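Local coordinates for cellulose binding domain-containing protein (Clostridium clariflavum, PDB 4B96) that probably binds cellulose through this family 3b carbohydrate-binding module, one part of a probable membrane protein of a biomass-sensing system, at residues A[9-14]-A[42-47]. Residues are numbered along the deposited sequence; the frame is centred on the assembly and turned at random. Where two conformers were deposited one is given.
Sequences HYNEQQ and VRYYFK. With CA (calcium ion), chain E.
Asn11 OD1 accepts the backbone N-H of Gln13 at 3.2 Å, closing an Asx turn, while the other branch of the same amide lies beside Tyr44, its ND2 3.3 Å from Tyr44 OH. Asparagine suits the turn because its short side chain lets OD1 reach the N-H two residues on; in the conformer described, the amide plane stands 73° from that of the tyrosine ring. Beside it, Tyr44 turns a ring edge toward the face of His9 in an offset edge-to-face pair, centroids 5.7 Å apart and planes at 65°. Tyr44 CE2 does the touching, 3.8 Å from His9 NE2. Tyr44 can bridge the wide backbone separation, 10.1 Å between its CA and that of His9, because CG stands anti to the backbone N (chi1 -175°), which sends the long ring out from strand 40-47. Histidine offers this edge a flat face while its ND1 is hydrogen-bonded to Asp24 O, which helps fix the buried imidazole. On strand 40-47, Lys47 O binds the calcium ion at 2.2 Å, together with Asn116, Asp119 and Asp120. The tyrosine thus spans the interior between the module's two antiparallel sheets, where it packs against Ile21 and Trp23 of strand 20-29 and Met136 of strand 136-140.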
ATOM      1  N   HIS A   9       7.737  -1.087 -11.208  1.00 16.38           N
ATOM      2  CA  HIS A   9       8.901  -1.951 -11.116  1.00 18.70           C
ATOM      3  C   HIS A   9       8.894  -2.818 -12.350  1.00 16.77           C
ATOM      4  O   HIS A   9       7.805  -3.125 -12.900  1.00 17.87           O
ATOM      5  CB  HIS A   9       8.771  -2.821  -9.865  1.00 17.83           C
ATOM      6  CG  HIS A   9       9.688  -4.008  -9.819  1.00 21.34           C
ATOM      7  ND1 HIS A   9      11.071  -3.897  -9.905  1.00 18.99           N
ATOM      8  CD2 HIS A   9       9.424  -5.337  -9.626  1.00 17.45           C
ATOM      9  CE1 HIS A   9      11.613  -5.106  -9.784  1.00 19.04           C
ATOM     10  NE2 HIS A   9      10.637  -5.996  -9.622  1.00 19.76           N
ATOM     11  N   TYR A  10      10.082  -3.222 -12.785  1.00 24.28           N
ATOM     12  CA  TYR A  10      10.168  -4.220 -13.821  1.00 25.54           C
ATOM     13  C   TYR A  10      11.314  -5.110 -13.493  1.00 24.46           C
ATOM     14  O   TYR A  10      12.392  -4.666 -13.140  1.00 25.98           O
ATOM     15  CB  TYR A  10      10.391  -3.595 -15.233  1.00 29.71           C
ATOM     16  CG  TYR A  10      10.530  -4.703 -16.267  1.00 37.20           C
ATOM     17  CD1 TYR A  10       9.552  -5.713 -16.350  1.00 44.83           C
ATOM     18  CD2 TYR A  10      11.643  -4.790 -17.115  1.00 40.52           C
ATOM     19  CE1 TYR A  10       9.651  -6.751 -17.242  1.00 48.56           C
ATOM     20  CE2 TYR A  10      11.748  -5.830 -18.049  1.00 44.18           C
ATOM     21  CZ  TYR A  10      10.755  -6.814 -18.093  1.00 50.24           C
ATOM     22  OH  TYR A  10      10.827  -7.874 -18.984  1.00 53.88           O
ATOM     23  N   ASN A  11      11.127  -6.422 -13.551  0.59 25.97           N
ATOM     24  CA  ASN A  11      12.240  -7.350 -13.278  0.59 23.77           C
ATOM     25  C   ASN A  11      12.630  -8.152 -14.528  0.59 24.39           C
ATOM     26  O   ASN A  11      11.911  -9.079 -14.954  0.59 20.83           O
ATOM     27  CB  ASN A  11      11.865  -8.331 -12.150  0.59 28.97           C
ATOM     28  CG  ASN A  11      13.093  -8.951 -11.449  0.59 31.82           C
ATOM     29  OD1 ASN A  11      14.137  -9.202 -12.090  0.59 30.06           O
ATOM     30  ND2 ASN A  11      12.967  -9.210 -10.105  0.59 26.95           N
ATOM     31  N   GLU A  12      13.787  -7.816 -15.094  1.00 23.93           N
ATOM     32  CA  GLU A  12      14.258  -8.385 -16.336  1.00 21.87           C
ATOM     33  C   GLU A  12      14.583  -9.858 -16.208  1.00 30.08           C
ATOM     34  O   GLU A  12      14.655 -10.551 -17.207  1.00 34.36           O
ATOM     35  CB  GLU A  12      15.545  -7.645 -16.796  1.00 27.82           C
ATOM     36  CG  GLU A  12      15.294  -6.206 -17.226  1.00 29.53           C
ATOM     37  CD  GLU A  12      15.235  -5.201 -16.061  1.00 30.64           C
ATOM     38  OE1 GLU A  12      15.437  -5.576 -14.897  1.00 26.85           O
ATOM     39  OE2 GLU A  12      14.994  -4.005 -16.315  1.00 35.53           O
ATOM     40  N   GLN A  13      14.820 -10.322 -14.977  1.00 29.05           N
ATOM     41  CA  GLN A  13      15.116 -11.728 -14.705  1.00 28.84           C
ATOM     42  C   GLN A  13      13.900 -12.429 -14.146  1.00 26.78           C
ATOM     43  O   GLN A  13      13.693 -12.444 -12.909  1.00 26.80           O
ATOM     44  CB  GLN A  13      16.216 -11.872 -13.631  1.00 32.32           C
ATOM     45  CG  GLN A  13      17.497 -11.061 -13.861  1.00 39.14           C
ATOM     46  CD  GLN A  13      18.415 -11.716 -14.855  1.00 47.79           C
ATOM     47  OE1 GLN A  13      18.238 -12.887 -15.187  1.00 50.06           O
ATOM     48  NE2 GLN A  13      19.406 -10.966 -15.337  1.00 50.92           N
ATOM     49  N   GLN A  14      13.112 -13.056 -15.008  1.00 21.45           N
ATOM     50  CA  GLN A  14      11.886 -13.671 -14.503  1.00 25.77           C
ATOM     51  C   GLN A  14      12.009 -15.183 -14.284  1.00 28.43           C
ATOM     52  O   GLN A  14      11.048 -15.822 -13.922  1.00 33.18           O
ATOM     53  CB  GLN A  14      10.690 -13.305 -15.374  1.00 32.91           C
ATOM     54  CG  GLN A  14      10.244 -11.854 -15.091  1.00 32.46           C
ATOM     55  CD  GLN A  14       8.985 -11.501 -15.793  1.00 41.62           C
ATOM     56  OE1 GLN A  14       8.220 -12.382 -16.211  1.00 46.90           O
ATOM     57  NE2 GLN A  14       8.735 -10.189 -15.937  1.00 47.54           N
ATOM     58  N   VAL A  42      13.667   3.169  -0.641  1.00 17.49           N
ATOM     59  CA  VAL A  42      12.859   2.218  -1.382  1.00 15.11           C
ATOM     60  C   VAL A  42      13.331   0.824  -0.979  1.00 20.33           C
ATOM     61  O   VAL A  42      14.562   0.599  -0.884  1.00 18.95           O
ATOM     62  CB  VAL A  42      13.045   2.428  -2.905  1.00 15.68           C
ATOM     63  CG1 VAL A  42      12.184   1.455  -3.749  1.00 14.77           C
ATOM     64  CG2 VAL A  42      12.688   3.874  -3.288  1.00 16.00           C
ATOM     65  N   ARG A  43      12.379  -0.109  -0.735  1.00 16.43           N
ATOM     66  CA  ARG A  43      12.773  -1.452  -0.301  1.00 18.44           C
ATOM     67  C   ARG A  43      12.319  -2.534  -1.240  1.00 20.64           C
ATOM     68  O   ARG A  43      11.169  -2.518  -1.662  1.00 15.37           O
ATOM     69  CB  ARG A  43      12.217  -1.766   1.094  1.00 16.27           C
ATOM     70  CG  ARG A  43      12.917  -0.903   2.177  1.00 19.94           C
ATOM     71  CD  ARG A  43      12.309  -1.158   3.552  1.00 18.07           C
ATOM     72  NE  ARG A  43      12.934  -0.187   4.451  1.00 21.07           N
ATOM     73  CZ  ARG A  43      12.623  -0.017   5.731  1.00 28.09           C
ATOM     74  NH1 ARG A  43      11.679  -0.737   6.289  1.00 27.60           N
ATOM     75  NH2 ARG A  43      13.262   0.899   6.449  1.00 26.42           N
ATOM     76  N   TYR A  44      13.222  -3.479  -1.524  1.00 18.43           N
ATOM     77  CA  TYR A  44      12.929  -4.685  -2.292  1.00 17.25           C
ATOM     78  C   TYR A  44      13.095  -5.853  -1.312  1.00 18.79           C
ATOM     79  O   TYR A  44      14.186  -6.082  -0.767  1.00 17.05           O
ATOM     80  CB  TYR A  44      13.911  -4.811  -3.451  1.00 15.78           C
ATOM     81  CG  TYR A  44      13.571  -5.996  -4.369  1.00 17.21           C
ATOM     82  CD1 TYR A  44      13.920  -7.312  -4.004  1.00 13.09           C
ATOM     83  CD2 TYR A  44      12.863  -5.796  -5.574  1.00 15.84           C
ATOM     84  CE1 TYR A  44      13.567  -8.398  -4.840  1.00 14.04           C
ATOM     85  CE2 TYR A  44      12.495  -6.864  -6.428  1.00 15.93           C
ATOM     86  CZ  TYR A  44      12.867  -8.161  -6.060  1.00 16.69           C
ATOM     87  OH  TYR A  44      12.506  -9.240  -6.833  1.00 15.17           O
ATOM     88  N   TYR A  45      12.022  -6.570  -1.046  1.00 16.70           N
ATOM     89  CA  TYR A  45      12.051  -7.654  -0.058  1.00 16.14           C
ATOM     90  C   TYR A  45      12.371  -8.966  -0.702  1.00 18.80           C
ATOM     91  O   TYR A  45      11.748  -9.337  -1.719  1.00 16.45           O
ATOM     92  CB  TYR A  45      10.690  -7.795   0.582  1.00 15.55           C
ATOM     93  CG  TYR A  45      10.340  -6.541   1.323  1.00 18.84           C
ATOM     94  CD1 TYR A  45      10.707  -6.398   2.660  1.00 19.17           C
ATOM     95  CD2 TYR A  45       9.637  -5.520   0.691  1.00 19.28           C
ATOM     96  CE1 TYR A  45      10.433  -5.265   3.338  1.00 22.03           C
ATOM     97  CE2 TYR A  45       9.297  -4.349   1.397  1.00 20.43           C
ATOM     98  CZ  TYR A  45       9.715  -4.230   2.693  1.00 22.96           C
ATOM     99  OH  TYR A  45       9.440  -3.101   3.412  1.00 22.76           O
ATOM    100  N   PHE A  46      13.311  -9.697  -0.100  1.00 18.58           N
ATOM    101  CA  PHE A  46      13.681 -11.003  -0.623  1.00 20.23           C
ATOM    102  C   PHE A  46      14.105 -11.946   0.495  1.00 22.39           C
ATOM    103  O   PHE A  46      14.374 -11.530   1.651  1.00 21.59           O
ATOM    104  CB  PHE A  46      14.752 -10.854  -1.704  1.00 16.32           C
ATOM    105  CG  PHE A  46      16.080 -10.372  -1.183  1.00 17.51           C
ATOM    106  CD1 PHE A  46      16.313  -8.995  -0.923  1.00 18.34           C
ATOM    107  CD2 PHE A  46      17.141 -11.282  -0.978  1.00 20.97           C
ATOM    108  CE1 PHE A  46      17.555  -8.526  -0.459  1.00 19.32           C
ATOM    109  CE2 PHE A  46      18.403 -10.805  -0.508  1.00 20.70           C
ATOM    110  CZ  PHE A  46      18.603  -9.454  -0.223  1.00 19.15           C
ATOM    111  N   LYS A  47      14.075 -13.234   0.184  1.00 17.64           N
ATOM    112  CA  LYS A  47      14.463 -14.241   1.177  1.00 20.61           C
ATOM    113  C   LYS A  47      15.740 -14.895   0.653  1.00 21.42           C
ATOM    114  O   LYS A  47      15.727 -15.499  -0.407  1.00 20.69           O
ATOM    115  CB  LYS A  47      13.359 -15.288   1.288  1.00 18.99           C
ATOM    116  CG  LYS A  47      13.605 -16.335   2.400  1.00 24.54           C
ATOM    117  CD  LYS A  47      12.379 -17.285   2.483  1.00 28.83           C
ATOM    118  CE  LYS A  47      12.450 -18.248   3.693  1.00 37.50           C
ATOM    119  NZ  LYS A  47      13.592 -19.156   3.564  1.00 43.44           N
TER
HETATM  120 CA    CA E1155      14.985 -16.265  -2.385  1.00 25.95          CA
HETATM  121  O   HOH W   1      16.216 -14.522  -3.414  1.00 21.63           O
HETATM  122  O   HOH W   2      17.282 -17.131  -2.778  1.00 20.90           O
HETATM  123  O   HOH W   3      15.181 -18.450  -0.992  1.00 27.04           O